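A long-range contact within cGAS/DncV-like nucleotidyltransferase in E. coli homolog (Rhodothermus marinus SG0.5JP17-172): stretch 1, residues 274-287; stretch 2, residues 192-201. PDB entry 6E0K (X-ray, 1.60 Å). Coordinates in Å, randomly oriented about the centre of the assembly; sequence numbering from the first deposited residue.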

# COMPACT_ATOMS: atom_id res chain seq x y z
N ARG A 274 -16.07 -1.29 13.09
CA ARG A 274 -16.25 -2.73 13.18
C ARG A 274 -14.94 -3.42 13.53
O ARG A 274 -14.90 -4.32 14.38
CB ARG A 274 -16.83 -3.28 11.88
CG ARG A 274 -17.04 -4.80 11.91
CD ARG A 274 -17.65 -5.33 10.62
NE ARG A 274 -16.72 -5.26 9.51
CZ ARG A 274 -16.90 -5.84 8.33
NH1 ARG A 274 -17.99 -6.58 8.10
NH2 ARG A 274 -15.98 -5.70 7.38
N PHE A 275 -13.86 -3.04 12.86
CA PHE A 275 -12.55 -3.61 13.19
C PHE A 275 -12.23 -3.40 14.66
O PHE A 275 -11.75 -4.32 15.33
CB PHE A 275 -11.48 -3.00 12.29
CG PHE A 275 -10.07 -3.18 12.80
CD1 PHE A 275 -9.43 -4.41 12.71
CD2 PHE A 275 -9.38 -2.12 13.37
CE1 PHE A 275 -8.14 -4.58 13.18
CE2 PHE A 275 -8.07 -2.29 13.84
CZ PHE A 275 -7.46 -3.53 13.75
N LEU A 276 -12.52 -2.21 15.19
CA LEU A 276 -12.23 -1.96 16.60
C LEU A 276 -13.07 -2.85 17.51
O LEU A 276 -12.56 -3.34 18.53
CB LEU A 276 -12.46 -0.49 16.94
CG LEU A 276 -11.63 0.51 16.13
CD1 LEU A 276 -12.04 1.93 16.53
CD2 LEU A 276 -10.12 0.31 16.34
N ARG A 277 -14.34 -3.07 17.16
CA ARG A 277 -15.18 -3.99 17.93
C ARG A 277 -14.60 -5.40 17.93
O ARG A 277 -14.61 -6.08 18.96
CB ARG A 277 -16.61 -4.00 17.39
CG ARG A 277 -17.42 -2.77 17.75
CD ARG A 277 -18.91 -2.96 17.44
NE ARG A 277 -19.20 -3.19 16.03
CZ ARG A 277 -19.41 -2.23 15.14
NH1 ARG A 277 -19.32 -0.95 15.49
NH2 ARG A 277 -19.71 -2.55 13.88
N TYR A 278 -14.09 -5.86 16.78
CA TYR A 278 -13.55 -7.21 16.73
C TYR A 278 -12.26 -7.31 17.54
O TYR A 278 -12.01 -8.33 18.19
CB TYR A 278 -13.33 -7.65 15.27
CG TYR A 278 -14.57 -8.24 14.61
CD1 TYR A 278 -15.62 -7.42 14.19
CD2 TYR A 278 -14.69 -9.61 14.42
CE1 TYR A 278 -16.75 -7.96 13.58
CE2 TYR A 278 -15.81 -10.15 13.82
CZ TYR A 278 -16.84 -9.33 13.41
OH TYR A 278 -17.97 -9.87 12.81
N MET A 279 -11.44 -6.26 17.54
CA MET A 279 -10.24 -6.27 18.38
C MET A 279 -10.59 -6.26 19.86
O MET A 279 -9.97 -6.97 20.65
CB MET A 279 -9.35 -5.08 18.04
CG MET A 279 -8.74 -5.16 16.64
SD MET A 279 -7.67 -6.62 16.36
CE MET A 279 -8.75 -7.65 15.37
N ASP A 280 -11.60 -5.47 20.24
CA ASP A 280 -12.09 -5.49 21.62
C ASP A 280 -12.51 -6.89 22.02
O ASP A 280 -12.15 -7.38 23.11
CB ASP A 280 -13.28 -4.54 21.75
CG ASP A 280 -12.90 -3.11 22.07
OD1 ASP A 280 -11.78 -2.85 22.57
OD2 ASP A 280 -13.76 -2.23 21.84
N ASP A 281 -13.33 -7.54 21.19
CA ASP A 281 -13.86 -8.86 21.53
C ASP A 281 -12.74 -9.89 21.62
O ASP A 281 -12.77 -10.76 22.49
CB ASP A 281 -14.87 -9.33 20.48
CG ASP A 281 -16.18 -8.59 20.54
OD1 ASP A 281 -16.48 -7.94 21.57
OD2 ASP A 281 -16.93 -8.70 19.55
N LEU A 282 -11.77 -9.82 20.70
CA LEU A 282 -10.63 -10.73 20.74
C LEU A 282 -9.89 -10.59 22.07
O LEU A 282 -9.57 -11.59 22.74
CB LEU A 282 -9.69 -10.41 19.57
CG LEU A 282 -8.34 -11.10 19.54
CD1 LEU A 282 -8.54 -12.59 19.29
CD2 LEU A 282 -7.50 -10.47 18.43
N TRP A 283 -9.65 -9.35 22.48
CA TRP A 283 -8.93 -9.07 23.71
C TRP A 283 -9.71 -9.55 24.94
O TRP A 283 -9.17 -10.29 25.77
CB TRP A 283 -8.66 -7.56 23.81
CG TRP A 283 -7.81 -7.21 24.98
CD1 TRP A 283 -8.23 -6.82 26.22
CD2 TRP A 283 -6.39 -7.25 25.03
NE1 TRP A 283 -7.14 -6.58 27.03
CE2 TRP A 283 -6.00 -6.86 26.32
CE3 TRP A 283 -5.39 -7.57 24.09
CZ2 TRP A 283 -4.67 -6.78 26.71
CZ3 TRP A 283 -4.07 -7.49 24.48
CH2 TRP A 283 -3.72 -7.10 25.78
N THR A 284 -10.97 -9.12 25.07
CA THR A 284 -11.73 -9.43 26.27
C THR A 284 -12.09 -10.92 26.34
O THR A 284 -12.20 -11.48 27.44
CB THR A 284 -13.00 -8.58 26.35
OG1 THR A 284 -13.85 -8.86 25.23
CG2 THR A 284 -12.68 -7.10 26.36
N GLY A 285 -12.26 -11.57 25.19
CA GLY A 285 -12.63 -12.97 25.18
C GLY A 285 -11.50 -13.93 25.48
O GLY A 285 -11.76 -15.07 25.86
N TRP A 286 -10.25 -13.48 25.32
CA TRP A 286 -9.12 -14.38 25.48
C TRP A 286 -8.93 -14.70 26.95
O TRP A 286 -8.82 -13.81 27.80
CB TRP A 286 -7.86 -13.75 24.89
CG TRP A 286 -6.83 -14.77 24.47
CD1 TRP A 286 -6.07 -15.55 25.29
CD2 TRP A 286 -6.47 -15.12 23.13
NE1 TRP A 286 -5.24 -16.36 24.54
CE2 TRP A 286 -5.47 -16.11 23.21
CE3 TRP A 286 -6.89 -14.68 21.87
CZ2 TRP A 286 -4.89 -16.68 22.08
CZ3 TRP A 286 -6.32 -15.25 20.74
CH2 TRP A 286 -5.32 -16.24 20.85
N GLY A 287 -8.87 -15.99 27.26
CA GLY A 287 -8.75 -16.41 28.63
C GLY A 287 -10.05 -16.49 29.40
O GLY A 287 -10.02 -16.74 30.60
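Stretch 2 (192-201) MFKNARTYLI

Stretch 2 packs as a helix across the helix of stretch 1, nearly at right angles, in a contact made of apolar and aromatic side chains with no hydrogen bond between the two. All of residues 192-201 are helical, and the helix extends beyond the stretch at both ends. Its backbone hydrogen bonds run from Ala 196 N to Met 192 O through Ile 201 N to Arg 197 O. The N-to-C directions of the two helices differ by 82°, and the axes come within 10.8 Å.

The backbones are nearest where Ala 196 faces Met 279, with CA atoms 7.8 Å apart. Ala 196 has a small side chain that points toward stretch 1. Ala 196 CB lies 3.8 Å from Leu 282 CD2 and 4.0 Å from Met 279 SD.

Leu 200 has the largest area covered by stretch 1. It adopts the m, t rotamer. Leu 200 CD1 lies 3.6 Å from Met 279 CE and 4.1 Å from Tyr 278 CB. Leu 200 CD2 is 4.1 Å from Leu 282 CD1.

Phe 193 meets Phe 275 and Met 279. Phe 193 CD1 is 4.0 Å from Phe 275 CZ and 3.9 Å from Met 279 SD. The sulfur approaches the edge of the Phe 193 ring.

The CA-to-CB bond of Tyr 199 points toward stretch 1, and its ring reaches Trp 286, the first residue after the helix of stretch 1. Tyr 199 CE1 is 3.9 Å from Leu 282 CD1 and 3.8 Å from Trp 286 CZ3. The Tyr 199 ring and the six-membered ring of Trp 286 form an oblique pair, with planes at 38° and centroids 5.5 Å apart.

The closest approach of Arg 197 is made by its backbone N, 4.1 Å from Met 279 CE. The end of the side chain leads away, and Arg 197 NH2 donates a hydrogen bond to Thr 198 OG1 at 3.0 Å.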

# COMPACT_ATOMS: atom_id res chain seq x y z
N MET A 192 1.22 -7.11 13.89
CA MET A 192 0.43 -7.69 14.97
C MET A 192 -1.06 -7.58 14.68
O MET A 192 -1.80 -8.56 14.78
CB MET A 192 0.77 -6.99 16.28
CG MET A 192 -0.07 -7.51 17.46
SD MET A 192 0.10 -6.48 18.93
CE MET A 192 -0.75 -4.98 18.42
N PHE A 193 -1.52 -6.39 14.29
CA PHE A 193 -2.95 -6.24 14.02
C PHE A 193 -3.37 -6.98 12.76
O PHE A 193 -4.48 -7.54 12.72
CB PHE A 193 -3.31 -4.76 13.94
CG PHE A 193 -3.45 -4.11 15.29
CD1 PHE A 193 -4.43 -4.53 16.18
CD2 PHE A 193 -2.62 -3.06 15.66
CE1 PHE A 193 -4.56 -3.94 17.43
CE2 PHE A 193 -2.76 -2.44 16.90
CZ PHE A 193 -3.73 -2.90 17.80
N LYS A 194 -2.53 -7.01 11.73
CA LYS A 194 -2.84 -7.82 10.55
C LYS A 194 -3.01 -9.29 10.92
O LYS A 194 -3.94 -9.96 10.45
CB LYS A 194 -1.75 -7.68 9.49
CG LYS A 194 -1.83 -6.41 8.69
CD LYS A 194 -0.68 -6.41 7.69
CE LYS A 194 -0.75 -5.29 6.70
NZ LYS A 194 0.18 -5.69 5.59
N ASN A 195 -2.09 -9.83 11.71
CA ASN A 195 -2.21 -11.24 12.11
C ASN A 195 -3.39 -11.46 13.05
O ASN A 195 -4.03 -12.52 12.99
CB ASN A 195 -0.91 -11.72 12.73
CG ASN A 195 0.00 -12.41 11.73
OD1 ASN A 195 -0.44 -13.22 10.90
ND2 ASN A 195 1.28 -12.09 11.80
N ALA A 196 -3.69 -10.50 13.92
CA ALA A 196 -4.89 -10.62 14.75
C ALA A 196 -6.15 -10.68 13.89
O ALA A 196 -7.01 -11.54 14.09
CB ALA A 196 -4.96 -9.45 15.73
N ARG A 197 -6.24 -9.79 12.90
CA ARG A 197 -7.33 -9.80 11.94
C ARG A 197 -7.43 -11.14 11.22
O ARG A 197 -8.51 -11.74 11.14
CB ARG A 197 -7.11 -8.66 10.93
CG ARG A 197 -8.01 -8.67 9.70
CD ARG A 197 -7.27 -8.02 8.53
NE ARG A 197 -6.10 -8.81 8.19
CZ ARG A 197 -5.16 -8.48 7.31
NH1 ARG A 197 -5.18 -7.34 6.61
NH2 ARG A 197 -4.16 -9.33 7.12
N THR A 198 -6.31 -11.63 10.68
CA THR A 198 -6.33 -12.87 9.90
C THR A 198 -6.66 -14.08 10.78
O THR A 198 -7.36 -14.99 10.33
CB THR A 198 -4.99 -13.02 9.19
OG1 THR A 198 -4.88 -11.97 8.23
CG2 THR A 198 -4.87 -14.37 8.49
N TYR A 199 -6.20 -14.08 12.03
CA TYR A 199 -6.61 -15.11 12.97
C TYR A 199 -8.13 -15.17 13.11
O TYR A 199 -8.72 -16.26 13.10
CB TYR A 199 -5.93 -14.86 14.32
CG TYR A 199 -6.46 -15.66 15.48
CD1 TYR A 199 -7.44 -15.16 16.32
CD2 TYR A 199 -5.94 -16.91 15.77
CE1 TYR A 199 -7.92 -15.89 17.38
CE2 TYR A 199 -6.41 -17.64 16.84
CZ TYR A 199 -7.40 -17.12 17.64
OH TYR A 199 -7.88 -17.84 18.70
N LEU A 200 -8.78 -14.00 13.18
CA LEU A 200 -10.23 -13.98 13.31
C LEU A 200 -10.92 -14.39 12.02
O LEU A 200 -11.91 -15.13 12.05
CB LEU A 200 -10.69 -12.58 13.73
CG LEU A 200 -10.36 -12.22 15.18
CD1 LEU A 200 -10.66 -10.75 15.38
CD2 LEU A 200 -11.18 -13.06 16.13
N ILE A 201 -10.40 -13.94 10.87
CA ILE A 201 -10.99 -14.33 9.59
C ILE A 201 -10.92 -15.84 9.41
O ILE A 201 -11.86 -16.46 8.90
CB ILE A 201 -10.29 -13.59 8.42
CG1 ILE A 201 -10.54 -12.08 8.51
CG2 ILE A 201 -10.78 -14.12 7.09
CD1 ILE A 201 -9.71 -11.27 7.49